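PDB 2FB5: hypothetical Membrane Spanning Protein from Bacillus cereus, which probably catalyses the condensation of two ATP molecules into cyclic di-AMP, as a diadenylate cyclase needed for efficient spore formation. Local coordinates for residues E7-T18 / L60-S71. Residues are numbered along the deposited sequence; the frame is centred on the assembly and turned at random.
Sequences EWGLSEELKIQT and LAATYYIQAYLS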
loop_
_atom_site.group_PDB
_atom_site.type_symbol
_atom_site.label_atom_id
_atom_site.label_comp_id
_atom_site.label_asym_id
_atom_site.label_seq_id
_atom_site.Cartn_x
_atom_site.Cartn_y
_atom_site.Cartn_z
ATOM N N GLU A 7 -9.803 -4.433 3.936
ATOM C CA GLU A 7 -10.117 -5.108 2.666
ATOM C C GLU A 7 -8.880 -5.752 2.036
ATOM O O GLU A 7 -8.978 -6.800 1.391
ATOM C CB GLU A 7 -10.771 -4.128 1.667
ATOM C CG GLU A 7 -12.177 -3.634 2.078
ATOM C CD GLU A 7 -13.151 -4.774 2.338
ATOM O OE1 GLU A 7 -13.229 -5.707 1.503
ATOM O OE2 GLU A 7 -13.846 -4.750 3.380
ATOM N N TRP A 8 -7.728 -5.106 2.200
ATOM C CA TRP A 8 -6.476 -5.652 1.690
ATOM C C TRP A 8 -6.130 -6.974 2.387
ATOM O O TRP A 8 -5.767 -7.964 1.735
ATOM C CB TRP A 8 -5.348 -4.663 1.873
ATOM C CG TRP A 8 -4.105 -5.077 1.169
ATOM C CD1 TRP A 8 -4.019 -5.815 0.024
ATOM C CD2 TRP A 8 -2.765 -4.775 1.556
ATOM N NE1 TRP A 8 -2.706 -6.003 -0.318
ATOM C CE2 TRP A 8 -1.913 -5.371 0.602
ATOM C CE3 TRP A 8 -2.198 -4.057 2.617
ATOM C CZ2 TRP A 8 -0.517 -5.255 0.662
ATOM C CZ3 TRP A 8 -0.808 -3.954 2.685
ATOM C CH2 TRP A 8 0.014 -4.558 1.714
ATOM N N GLY A 9 -6.231 -6.971 3.709
ATOM C CA GLY A 9 -6.149 -8.203 4.496
ATOM C C GLY A 9 -7.089 -9.277 3.984
ATOM O O GLY A 9 -6.703 -10.440 3.892
ATOM N N LEU A 10 -8.328 -8.911 3.652
ATOM C CA LEU A 10 -9.297 -9.918 3.181
ATOM C C LEU A 10 -8.912 -10.472 1.816
ATOM O O LEU A 10 -9.039 -11.669 1.579
ATOM C CB LEU A 10 -10.715 -9.356 3.125
ATOM C CG LEU A 10 -11.348 -8.979 4.471
ATOM C CD1 LEU A 10 -12.744 -8.416 4.244
ATOM C CD2 LEU A 10 -11.392 -10.153 5.463
ATOM N N SER A 11 -8.461 -9.591 0.928
ATOM C CA SER A 11 -7.985 -9.997 -0.382
ATOM C C SER A 11 -6.837 -10.967 -0.215
ATOM O O SER A 11 -6.800 -12.013 -0.872
ATOM C CB SER A 11 -7.501 -8.786 -1.178
ATOM O OG SER A 11 -8.565 -7.888 -1.436
ATOM N N GLU A 12 -5.903 -10.619 0.673
ATOM C CA GLU A 12 -4.703 -11.430 0.868
ATOM C C GLU A 12 -5.042 -12.810 1.424
ATOM O O GLU A 12 -4.397 -13.790 1.068
ATOM C CB GLU A 12 -3.689 -10.711 1.771
ATOM C CG GLU A 12 -2.924 -9.617 1.067
ATOM C CD GLU A 12 -1.913 -10.170 0.076
ATOM O OE1 GLU A 12 -1.038 -10.974 0.485
ATOM O OE2 GLU A 12 -2.006 -9.806 -1.107
ATOM N N GLU A 13 -6.068 -12.896 2.262
ATOM C CA GLU A 13 -6.475 -14.197 2.787
ATOM C C GLU A 13 -7.154 -15.079 1.733
ATOM O O GLU A 13 -7.013 -16.302 1.770
ATOM C CB GLU A 13 -7.382 -14.057 4.012
ATOM C CG GLU A 13 -6.640 -13.669 5.287
ATOM C CD GLU A 13 -5.570 -14.685 5.735
ATOM O OE1 GLU A 13 -5.765 -15.926 5.536
ATOM O OE2 GLU A 13 -4.540 -14.226 6.304
ATOM N N LEU A 14 -7.894 -14.459 0.813
ATOM C CA LEU A 14 -8.489 -15.178 -0.321
ATOM C C LEU A 14 -7.418 -15.746 -1.250
ATOM O O LEU A 14 -7.573 -16.866 -1.778
ATOM C CB LEU A 14 -9.436 -14.271 -1.111
ATOM C CG LEU A 14 -10.735 -13.909 -0.374
ATOM C CD1 LEU A 14 -11.557 -12.920 -1.196
ATOM C CD2 LEU A 14 -11.550 -15.156 -0.058
ATOM N N LYS A 15 -6.354 -14.963 -1.445
ATOM C CA LYS A 15 -5.178 -15.380 -2.209
ATOM C C LYS A 15 -4.522 -16.602 -1.571
ATOM O O LYS A 15 -4.189 -17.567 -2.261
ATOM C CB LYS A 15 -4.178 -14.222 -2.333
ATOM C CG LYS A 15 -2.973 -14.513 -3.243
ATOM C CD LYS A 15 -2.390 -13.229 -3.866
ATOM C CE LYS A 15 -1.513 -12.466 -2.890
ATOM N NZ LYS A 15 -1.015 -11.229 -3.526
ATOM N N ILE A 16 -4.353 -16.556 -0.249
ATOM C CA ILE A 16 -3.823 -17.680 0.519
ATOM C C ILE A 16 -4.690 -18.927 0.335
ATOM O O ILE A 16 -4.171 -20.004 0.060
ATOM C CB ILE A 16 -3.688 -17.316 2.019
ATOM C CG1 ILE A 16 -2.501 -16.378 2.238
ATOM C CG2 ILE A 16 -3.577 -18.578 2.903
ATOM C CD1 ILE A 16 -2.454 -15.755 3.664
ATOM N N GLN A 17 -6.001 -18.782 0.484
ATOM C CA GLN A 17 -6.931 -19.898 0.249
ATOM C C GLN A 17 -6.838 -20.474 -1.159
ATOM O O GLN A 17 -6.919 -21.686 -1.342
ATOM C CB GLN A 17 -8.361 -19.459 0.504
ATOM C CG GLN A 17 -8.691 -19.239 1.971
ATOM C CD GLN A 17 -10.033 -18.549 2.111
ATOM O OE1 GLN A 17 -11.057 -19.074 1.675
ATOM N NE2 GLN A 17 -10.030 -17.344 2.666
ATOM N N THR A 18 -6.694 -19.603 -2.155
ATOM C CA THR A 18 -6.536 -20.050 -3.537
ATOM C C THR A 18 -5.255 -20.889 -3.698
ATOM O O THR A 18 -5.292 -21.983 -4.267
ATOM C CB THR A 18 -6.540 -18.861 -4.505
ATOM O OG1 THR A 18 -7.711 -18.073 -4.270
ATOM C CG2 THR A 18 -6.545 -19.350 -5.955
ATOM N N LEU A 60 -12.280 -20.119 -5.788
ATOM C CA LEU A 60 -11.461 -19.297 -4.888
ATOM C C LEU A 60 -10.787 -18.171 -5.661
ATOM O O LEU A 60 -10.783 -17.019 -5.218
ATOM C CB LEU A 60 -10.405 -20.168 -4.212
ATOM C CG LEU A 60 -10.645 -20.785 -2.818
ATOM C CD1 LEU A 60 -12.085 -20.824 -2.373
ATOM C CD2 LEU A 60 -10.060 -22.198 -2.798
ATOM N N ALA A 61 -10.214 -18.502 -6.817
ATOM C CA ALA A 61 -9.516 -17.498 -7.623
ATOM C C ALA A 61 -10.460 -16.385 -8.084
ATOM O O ALA A 61 -10.095 -15.204 -8.061
ATOM C CB ALA A 61 -8.837 -18.141 -8.820
ATOM N N ALA A 62 -11.660 -16.767 -8.523
ATOM C CA ALA A 62 -12.657 -15.791 -8.963
ATOM C C ALA A 62 -13.065 -14.872 -7.810
ATOM O O ALA A 62 -13.125 -13.658 -7.981
ATOM C CB ALA A 62 -13.883 -16.496 -9.554
ATOM N N THR A 63 -13.330 -15.451 -6.644
ATOM C CA THR A 63 -13.638 -14.676 -5.442
ATOM C C THR A 63 -12.488 -13.724 -5.103
ATOM O O THR A 63 -12.718 -12.555 -4.759
ATOM C CB THR A 63 -13.931 -15.613 -4.245
ATOM O OG1 THR A 63 -14.933 -16.559 -4.632
ATOM C CG2 THR A 63 -14.460 -14.831 -3.036
ATOM N N TYR A 64 -11.252 -14.218 -5.211
ATOM C CA TYR A 64 -10.086 -13.379 -4.962
ATOM C C TYR A 64 -10.042 -12.178 -5.909
ATOM O O TYR A 64 -9.885 -11.038 -5.464
ATOM C CB TYR A 64 -8.756 -14.165 -5.058
ATOM C CG TYR A 64 -7.571 -13.225 -5.117
ATOM C CD1 TYR A 64 -7.173 -12.511 -3.990
ATOM C CD2 TYR A 64 -6.889 -13.007 -6.309
ATOM C CE1 TYR A 64 -6.113 -11.622 -4.044
ATOM C CE2 TYR A 64 -5.826 -12.115 -6.374
ATOM C CZ TYR A 64 -5.451 -11.431 -5.231
ATOM O OH TYR A 64 -4.409 -10.551 -5.284
ATOM N N TYR A 65 -10.150 -12.422 -7.212
ATOM C CA TYR A 65 -10.063 -11.308 -8.157
ATOM C C TYR A 65 -11.210 -10.296 -8.049
ATOM O O TYR A 65 -10.973 -9.094 -8.168
ATOM C CB TYR A 65 -9.864 -11.788 -9.588
ATOM C CG TYR A 65 -8.467 -12.335 -9.793
ATOM C CD1 TYR A 65 -7.356 -11.481 -9.767
ATOM C CD2 TYR A 65 -8.248 -13.698 -9.972
ATOM C CE1 TYR A 65 -6.074 -11.967 -9.936
ATOM C CE2 TYR A 65 -6.943 -14.204 -10.135
ATOM C CZ TYR A 65 -5.873 -13.329 -10.128
ATOM O OH TYR A 65 -4.585 -13.793 -10.301
ATOM N N ILE A 66 -12.429 -10.768 -7.815
ATOM C CA ILE A 66 -13.570 -9.857 -7.644
ATOM C C ILE A 66 -13.262 -8.945 -6.453
ATOM O O ILE A 66 -13.391 -7.728 -6.551
ATOM C CB ILE A 66 -14.926 -10.612 -7.495
ATOM C CG1 ILE A 66 -15.373 -11.267 -8.818
ATOM C CG2 ILE A 66 -16.046 -9.709 -6.912
ATOM C CD1 ILE A 66 -15.323 -10.365 -10.069
ATOM N N GLN A 67 -12.809 -9.546 -5.351
ATOM C CA GLN A 67 -12.423 -8.804 -4.146
ATOM C C GLN A 67 -11.284 -7.806 -4.384
ATOM O O GLN A 67 -11.391 -6.649 -3.987
ATOM C CB GLN A 67 -12.093 -9.781 -3.005
ATOM C CG GLN A 67 -11.457 -9.161 -1.730
ATOM C CD GLN A 67 -12.359 -8.191 -0.979
ATOM O OE1 GLN A 67 -13.586 -8.200 -1.140
ATOM N NE2 GLN A 67 -11.748 -7.364 -0.119
ATOM N N ALA A 68 -10.207 -8.252 -5.033
ATOM C CA ALA A 68 -9.032 -7.427 -5.264
ATOM C C ALA A 68 -9.309 -6.282 -6.243
ATOM O O ALA A 68 -8.851 -5.152 -6.032
ATOM C CB ALA A 68 -7.847 -8.289 -5.761
ATOM N N TYR A 69 -10.059 -6.575 -7.303
ATOM C CA TYR A 69 -10.367 -5.571 -8.332
ATOM C C TYR A 69 -11.508 -4.613 -7.977
ATOM O O TYR A 69 -11.528 -3.475 -8.448
ATOM C CB TYR A 69 -10.696 -6.241 -9.661
ATOM C CG TYR A 69 -9.547 -6.973 -10.316
ATOM C CD1 TYR A 69 -8.221 -6.549 -10.146
ATOM C CD2 TYR A 69 -9.786 -8.074 -11.131
ATOM C CE1 TYR A 69 -7.162 -7.231 -10.762
ATOM C CE2 TYR A 69 -8.748 -8.757 -11.744
ATOM C CZ TYR A 69 -7.440 -8.333 -11.563
ATOM O OH TYR A 69 -6.408 -9.017 -12.185
ATOM N N LEU A 70 -12.462 -5.079 -7.168
ATOM C CA LEU A 70 -13.664 -4.292 -6.891
ATOM C C LEU A 70 -13.754 -3.671 -5.486
ATOM O O LEU A 70 -14.407 -2.645 -5.321
ATOM C CB LEU A 70 -14.952 -5.087 -7.195
ATOM C CG LEU A 70 -15.194 -5.590 -8.625
ATOM C CD1 LEU A 70 -16.634 -6.129 -8.791
ATOM C CD2 LEU A 70 -14.911 -4.518 -9.692
ATOM N N SER A 71 -13.098 -4.258 -4.487
ATOM C CA SER A 71 -13.285 -3.768 -3.112
ATOM C C SER A 71 -12.948 -2.283 -2.898
ATOM O O SER A 71 -13.587 -1.650 -2.061
ATOM C CB SER A 71 -12.596 -4.646 -2.059
ATOM O OG SER A 71 -11.192 -4.505 -2.138
HETATM O O HOH W 1 -14.918 -7.570 1.274
HETATM O O HOH W 2 -7.893 -5.210 -1.565
HETATM O O HOH W 3 -4.199 -8.928 -2.735
#
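Gln67 NE2 is gripped twice by Glu7. Gln67 NE2 gives a nearly straight hydrogen bond of 2.8 Å to Glu7 OE1, on the anti side of the carboxylate. A longer, more bent bond of 3.2 Å runs from Gln67 NE2 to Glu7 O. Both acceptors lie close to the amide plane, which holds the amide in its rotation; the two acceptors at NE2 and a donating water at OE1 agree with the assigned flip. Glu7 O also takes the helical bond from Ser11 N, and the two donors reach it from opposite faces of its carbonyl plane. That water also donates to Glu7 OE1, so both ends of the amide are tied to Glu7. The Gln67 chain leaves anti to its backbone N (chi1 171°) and bends at chi2 (65°), which lays it in a hole formed by Glu7, Leu10, Ser11 and Leu14. Leu14 CD1 packs on Gln67 CB at 3.7 Å and also meets the methyl of Thr63.

Tyr64 fills the next hole, among Ser11, Leu14, Lys15 and Thr18. Ser11 O lies at the ring edge, 3.2 Å from Tyr64 CD1. Lys15 runs alongside the ring, with its CD 3.6 Å from Tyr64 OH. Its NZ makes a salt bridge to Glu12 OE2, and a water joins that carboxylate oxygen to Tyr64 OH. Further along, Thr18 OG1 bonds back to Leu14 O and rests 3.4 Å from Leu60 CB.

This knobs-into-holes packing joins helices 4-35 and 47-70 as an antiparallel hairpin, with local axes 8.7 Å apart. Glu12 OE1 accepts a hydrogen bond from Ala4 N of the second subunit. Trp8 packs on that Ala4 and on Trp8 of the third subunit, while Ile66, Tyr69 and Leu70 pack on strands 181-185 and 192-196.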